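Local structure of phosphoribosylformylglycinamidine cyclo-ligase (Thermus thermophilus HB8, 5AVM) at residues T65-A70 and S77-D82; V84-N89 and P185-Y190. The protein probably catalyses the ATP-dependent ring closure of formylglycinamidine ribonucleotide to aminoimidazole ribonucleotide, a step of de novo purine biosynthesis. All blocks are in the same frame, centred on the assembly; numbering follows the deposited sequence.

Contact 1 of 2, residues T65-A70 and S77-D82. With SO4 (sulfate ion), chain L.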
loop_
_atom_site.group_PDB
_atom_site.type_symbol
_atom_site.label_atom_id
_atom_site.label_comp_id
_atom_site.label_asym_id
_atom_site.label_seq_id
_atom_site.Cartn_x
_atom_site.Cartn_y
_atom_site.Cartn_z
ATOM N N THR B 65 14.836 2.757 -1.976
ATOM C CA THR B 65 16.138 2.241 -1.585
ATOM C C THR B 65 16.797 3.085 -0.495
ATOM O O THR B 65 17.741 2.637 0.163
ATOM C CB THR B 65 17.056 2.122 -2.820
ATOM O OG1 THR B 65 16.575 1.059 -3.656
ATOM C CG2 THR B 65 18.491 1.833 -2.418
ATOM N N LYS B 66 16.300 4.304 -0.291
ATOM C CA LYS B 66 16.854 5.160 0.757
ATOM C C LYS B 66 16.873 4.358 2.047
ATOM O O LYS B 66 17.716 4.579 2.912
ATOM C CB LYS B 66 15.993 6.407 0.968
ATOM C CG LYS B 66 16.524 7.348 2.044
ATOM C CD LYS B 66 15.818 8.695 1.980
ATOM C CE LYS B 66 16.494 9.737 2.866
ATOM N NZ LYS B 66 15.936 11.102 2.601
ATOM N N THR B 67 15.928 3.425 2.157
ATOM C CA THR B 67 15.784 2.569 3.326
ATOM C C THR B 67 17.049 1.773 3.613
ATOM O O THR B 67 17.452 1.631 4.766
ATOM C CB THR B 67 14.611 1.588 3.151
ATOM O OG1 THR B 67 13.393 2.323 2.968
ATOM C CG2 THR B 67 14.474 0.708 4.376
ATOM N N LEU B 68 17.678 1.251 2.567
ATOM C CA LEU B 68 18.901 0.478 2.748
ATOM C C LEU B 68 20.015 1.396 3.247
ATOM O O LEU B 68 20.805 1.011 4.113
ATOM C CB LEU B 68 19.285 -0.193 1.431
ATOM C CG LEU B 68 18.181 -1.137 0.951
ATOM C CD1 LEU B 68 18.524 -1.708 -0.411
ATOM C CD2 LEU B 68 17.994 -2.245 1.977
ATOM N N LEU B 69 20.065 2.619 2.719
ATOM C CA LEU B 69 21.074 3.582 3.142
ATOM C C LEU B 69 20.934 3.888 4.635
ATOM O O LEU B 69 21.931 3.987 5.358
ATOM C CB LEU B 69 20.941 4.884 2.347
ATOM C CG LEU B 69 21.935 5.999 2.704
ATOM C CD1 LEU B 69 23.361 5.545 2.397
ATOM C CD2 LEU B 69 21.598 7.256 1.918
ATOM N N ALA B 70 19.688 4.032 5.087
ATOM C CA ALA B 70 19.386 4.340 6.485
ATOM C C ALA B 70 19.756 3.209 7.440
ATOM O O ALA B 70 20.328 3.448 8.506
ATOM C CB ALA B 70 17.903 4.680 6.634
ATOM N N SER B 77 15.372 6.663 12.083
ATOM C CA SER B 77 14.598 7.699 12.767
ATOM C C SER B 77 13.870 8.661 11.844
ATOM O O SER B 77 12.857 9.262 12.230
ATOM C CB SER B 77 15.513 8.531 13.657
ATOM O OG SER B 77 16.239 9.464 12.863
ATOM N N GLY B 78 14.392 8.829 10.635
ATOM C CA GLY B 78 13.772 9.754 9.704
ATOM C C GLY B 78 12.886 9.121 8.657
ATOM O O GLY B 78 12.066 9.803 8.045
ATOM N N LEU B 79 13.036 7.816 8.453
ATOM C CA LEU B 79 12.251 7.113 7.441
ATOM C C LEU B 79 10.744 7.342 7.582
ATOM O O LEU B 79 10.010 7.318 6.589
ATOM C CB LEU B 79 12.594 5.615 7.462
ATOM C CG LEU B 79 14.057 5.313 7.096
ATOM C CD1 LEU B 79 14.281 3.815 7.007
ATOM C CD2 LEU B 79 14.398 5.962 5.768
ATOM N N GLY B 80 10.287 7.584 8.808
ATOM C CA GLY B 80 8.874 7.830 9.025
ATOM C C GLY B 80 8.441 9.124 8.363
ATOM O O GLY B 80 7.335 9.234 7.843
ATOM N N PHE B 81 9.310 10.124 8.382
ATOM C CA PHE B 81 8.971 11.392 7.754
ATOM C C PHE B 81 9.142 11.306 6.239
ATOM O O PHE B 81 8.391 11.930 5.486
ATOM C CB PHE B 81 9.829 12.528 8.332
ATOM C CG PHE B 81 9.509 12.857 9.768
ATOM C CD1 PHE B 81 9.852 11.972 10.794
ATOM C CD2 PHE B 81 8.842 14.038 10.094
ATOM C CE1 PHE B 81 9.535 12.255 12.120
ATOM C CE2 PHE B 81 8.518 14.334 11.418
ATOM C CZ PHE B 81 8.866 13.440 12.434
ATOM N N ASP B 82 10.124 10.530 5.794
ATOM C CA ASP B 82 10.358 10.373 4.367
ATOM C C ASP B 82 9.108 9.863 3.673
ATOM O O ASP B 82 8.724 10.376 2.627
ATOM C CB ASP B 82 11.522 9.409 4.103
ATOM C CG ASP B 82 12.890 10.062 4.322
ATOM O OD1 ASP B 82 13.160 11.122 3.707
ATOM O OD2 ASP B 82 13.701 9.513 5.105
HETATM S S SO4 L . 15.181 4.761 -5.340
HETATM O O1 SO4 L . 16.325 3.839 -5.390
HETATM O O2 SO4 L . 13.938 4.003 -5.055
HETATM O O3 SO4 L . 15.399 5.760 -4.278
HETATM O O4 SO4 L . 15.058 5.454 -6.637
#

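Contact 2 of 2, residues V84-N89 and P185-Y190. With SO4 (sulfate ion), chain L.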
loop_
_atom_site.group_PDB
_atom_site.type_symbol
_atom_site.label_atom_id
_atom_site.label_comp_id
_atom_site.label_asym_id
_atom_site.label_seq_id
_atom_site.Cartn_x
_atom_site.Cartn_y
_atom_site.Cartn_z
ATOM N N VAL B 84 5.740 9.652 4.989
ATOM C CA VAL B 84 4.599 10.520 5.240
ATOM C C VAL B 84 4.688 11.818 4.443
ATOM O O VAL B 84 3.721 12.214 3.783
ATOM C CB VAL B 84 4.480 10.820 6.752
ATOM C CG1 VAL B 84 3.448 11.901 7.008
ATOM C CG2 VAL B 84 4.094 9.543 7.483
ATOM N N ASN B 85 5.844 12.475 4.498
ATOM C CA ASN B 85 6.038 13.726 3.769
ATOM C C ASN B 85 5.962 13.550 2.260
ATOM O O ASN B 85 5.488 14.439 1.559
ATOM C CB ASN B 85 7.372 14.355 4.148
ATOM C CG ASN B 85 7.355 14.917 5.544
ATOM O OD1 ASN B 85 6.359 14.776 6.256
ATOM N ND2 ASN B 85 8.450 15.554 5.951
ATOM N N HIS B 86 6.435 12.414 1.758
ATOM C CA HIS B 86 6.384 12.132 0.331
ATOM C C HIS B 86 4.921 11.898 -0.029
ATOM O O HIS B 86 4.457 12.294 -1.097
ATOM C CB HIS B 86 7.230 10.893 0.030
ATOM C CG HIS B 86 7.280 10.511 -1.420
ATOM N ND1 HIS B 86 8.382 9.910 -1.987
ATOM C CD2 HIS B 86 6.347 10.576 -2.398
ATOM C CE1 HIS B 86 8.126 9.615 -3.249
ATOM N NE2 HIS B 86 6.896 10.008 -3.523
ATOM N N SER B 87 4.192 11.262 0.886
ATOM C CA SER B 87 2.772 10.973 0.691
ATOM C C SER B 87 1.958 12.268 0.720
ATOM O O SER B 87 1.032 12.452 -0.072
ATOM C CB SER B 87 2.262 10.017 1.787
ATOM O OG SER B 87 2.940 8.763 1.760
ATOM N N VAL B 88 2.302 13.158 1.643
ATOM C CA VAL B 88 1.611 14.429 1.763
ATOM C C VAL B 88 1.765 15.259 0.487
ATOM O O VAL B 88 0.801 15.857 0.014
ATOM C CB VAL B 88 2.142 15.236 2.982
ATOM C CG1 VAL B 88 1.605 16.659 2.955
ATOM C CG2 VAL B 88 1.725 14.552 4.277
ATOM N N ASN B 89 2.969 15.276 -0.080
ATOM C CA ASN B 89 3.232 16.058 -1.284
ATOM C C ASN B 89 2.537 15.545 -2.530
ATOM O O ASN B 89 2.077 16.338 -3.342
ATOM C CB ASN B 89 4.738 16.159 -1.553
ATOM C CG ASN B 89 5.461 17.054 -0.553
ATOM O OD1 ASN B 89 4.839 17.659 0.333
ATOM N ND2 ASN B 89 6.786 17.146 -0.691
ATOM N N PRO B 185 18.220 14.905 -1.312
ATOM C CA PRO B 185 17.730 13.936 -2.297
ATOM C C PRO B 185 16.278 13.510 -2.075
ATOM O O PRO B 185 15.639 12.962 -2.972
ATOM C CB PRO B 185 18.711 12.770 -2.149
ATOM C CG PRO B 185 19.968 13.433 -1.597
ATOM C CD PRO B 185 19.387 14.379 -0.586
ATOM N N HIS B 186 15.753 13.784 -0.888
ATOM C CA HIS B 186 14.387 13.395 -0.564
ATOM C C HIS B 186 14.279 11.879 -0.587
ATOM O O HIS B 186 14.984 11.205 0.166
ATOM C CB HIS B 186 13.397 14.035 -1.539
ATOM C CG HIS B 186 12.983 15.420 -1.143
ATOM N ND1 HIS B 186 12.018 16.131 -1.818
ATOM C CD2 HIS B 186 13.368 16.200 -0.105
ATOM C CE1 HIS B 186 11.820 17.288 -1.212
ATOM N NE2 HIS B 186 12.626 17.354 -0.168
ATOM N N THR B 187 13.429 11.327 -1.445
ATOM C CA THR B 187 13.278 9.877 -1.477
ATOM C C THR B 187 13.314 9.209 -2.845
ATOM O O THR B 187 12.584 8.248 -3.102
ATOM C CB THR B 187 11.986 9.426 -0.736
ATOM O OG1 THR B 187 10.899 10.287 -1.087
ATOM C CG2 THR B 187 12.189 9.464 0.764
ATOM N N ASN B 188 14.168 9.706 -3.726
ATOM C CA ASN B 188 14.312 9.107 -5.040
ATOM C C ASN B 188 15.767 9.222 -5.479
ATOM O O ASN B 188 16.422 10.227 -5.203
ATOM C CB ASN B 188 13.387 9.788 -6.055
ATOM C CG ASN B 188 11.955 9.261 -5.994
ATOM O OD1 ASN B 188 11.664 8.159 -6.465
ATOM N ND2 ASN B 188 11.060 10.046 -5.406
ATOM N N GLY B 189 16.268 8.176 -6.137
ATOM C CA GLY B 189 17.637 8.172 -6.623
ATOM C C GLY B 189 18.660 7.661 -5.629
ATOM O O GLY B 189 19.864 7.809 -5.834
ATOM N N TYR B 190 18.199 7.051 -4.548
ATOM C CA TYR B 190 19.131 6.554 -3.567
ATOM C C TYR B 190 19.857 5.290 -3.986
ATOM O O TYR B 190 20.700 4.784 -3.245
ATOM C CB TYR B 190 18.438 6.355 -2.226
ATOM C CG TYR B 190 18.290 7.649 -1.464
ATOM C CD1 TYR B 190 17.334 8.600 -1.838
ATOM C CD2 TYR B 190 19.128 7.941 -0.388
ATOM C CE1 TYR B 190 17.219 9.808 -1.157
ATOM C CE2 TYR B 190 19.020 9.145 0.298
ATOM C CZ TYR B 190 18.062 10.071 -0.092
ATOM O OH TYR B 190 17.941 11.248 0.604
HETATM S S SO4 L . 15.181 4.761 -5.340
HETATM O O1 SO4 L . 16.325 3.839 -5.390
HETATM O O2 SO4 L . 13.938 4.003 -5.055
HETATM O O3 SO4 L . 15.399 5.760 -4.278
HETATM O O4 SO4 L . 15.058 5.454 -6.637
#

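Contact 1 of 2, residues T65-A70 and S77-D82
K66 and D82 join two successive helices, 66-72 and 79-92, through a buried salt bridge, and L79 packs against A70 beside it. K66 leaves its backbone with CB directed at the 77-82 segment; CG lies anti to the backbone N (chi1 -180°) and the remaining torsions are all extended, which carries the chain straight across to the aspartate. CD is the first atom to draw near the carboxylate, 3.9 Å from D82 OD2. CE comes closer, 3.6 Å from the same OD2, and NZ then turns to the other oxygen, D82 OD1, at 3.0 Å. The ammonium approaches from above the carboxylate, 39° out of its plane, and the two side chains meet at about a right angle. NZ is held further by the carbonyls of H186 and R219 and by the hydroxyl of Y190, while OD1 also accepts from H221 N, so both buried charges have more than one partner. With a methionine in place of K66, the D82 carboxylate would probably be left buried without its positive mate, and the H186 and R219 carbonyls would lose a shared donor.

Beside the salt bridge, both methyls of L79 lie against A70 CB, 3.7 Å for CD1 and 3.8 Å for CD2. CD1 also reaches T67 CG2, at 4.1 Å. T65 N, on the same segment as K66, makes a weak hydrogen bond, 3.4 Å long, to O2 of a sulfate. I152 of strand 150-161 touches both T67 and L79; helix 112-129 adds L118 against L79, helix 190-196 covers L69, and M141 of the second subunit packs on T65.

Contact 2 of 2, residues V84-N89 and P185-Y190
The junction of the N- and C-terminal domains is crossed here by H86, on helix 79-92, and T187, in the loop leading into helix 190-196. H86 ND1 and T187 OG1 lie 2.7 Å apart in a hydrogen bond whose donor could be either atom. The hydroxyl arrives at the edge of the imidazole, near its plane. H86 reaches away from its helix to the loop because chi1 (-179°) turns the ring opposite the backbone nitrogen. T187 OG1 is also hydrogen-bonded to H221 ND1, so the threonine hydroxyl links two histidines, and the H221 ring itself meets that of H86 and stacks on H186. Beyond T187 the amide of N188 comes past the ring, ND2 being 3.7 Å from H86 CE1, with the amide and ring planes 56° apart.

The loop then forms an anion site at a helix N-terminus. G189 is the N-cap residue, and its positive phi (88°) belongs to a conformation in which a side chain would jam against the N188 carbonyl. Successive backbone amides hold the sulfate: G189 N is 3.0 Å from its O4 and Y190 N 3.1 Å from its O3, a grip consistent with a place for a phosphate group. On the helix side, N85 and N89 continue the domain junction, N85 ND2 donating to the H221 carbonyl and N89 ND2 to that of R222.

How the contacts relate
Contact 1 closes before contact 2 opens along the chain, and helix 79-92 serves both: residues 79-82 face helix 66-72 and the part that follows faces the loop 185-190. Their centres are about 10 Å apart. Contact 1 lies within the N-terminal domain, whereas contact 2 reaches across to the C-terminal one, and the two touch directly, D82 CB coming 3.4 Å from T187 CG2 and L69 CD2 3.4 Å from Y190 CD2. The 65-70 segment therefore packs against the same loop that contact 2 ties to helix 79-92. A single sulfate touches both contacts, placing this anion site where the two domains come together.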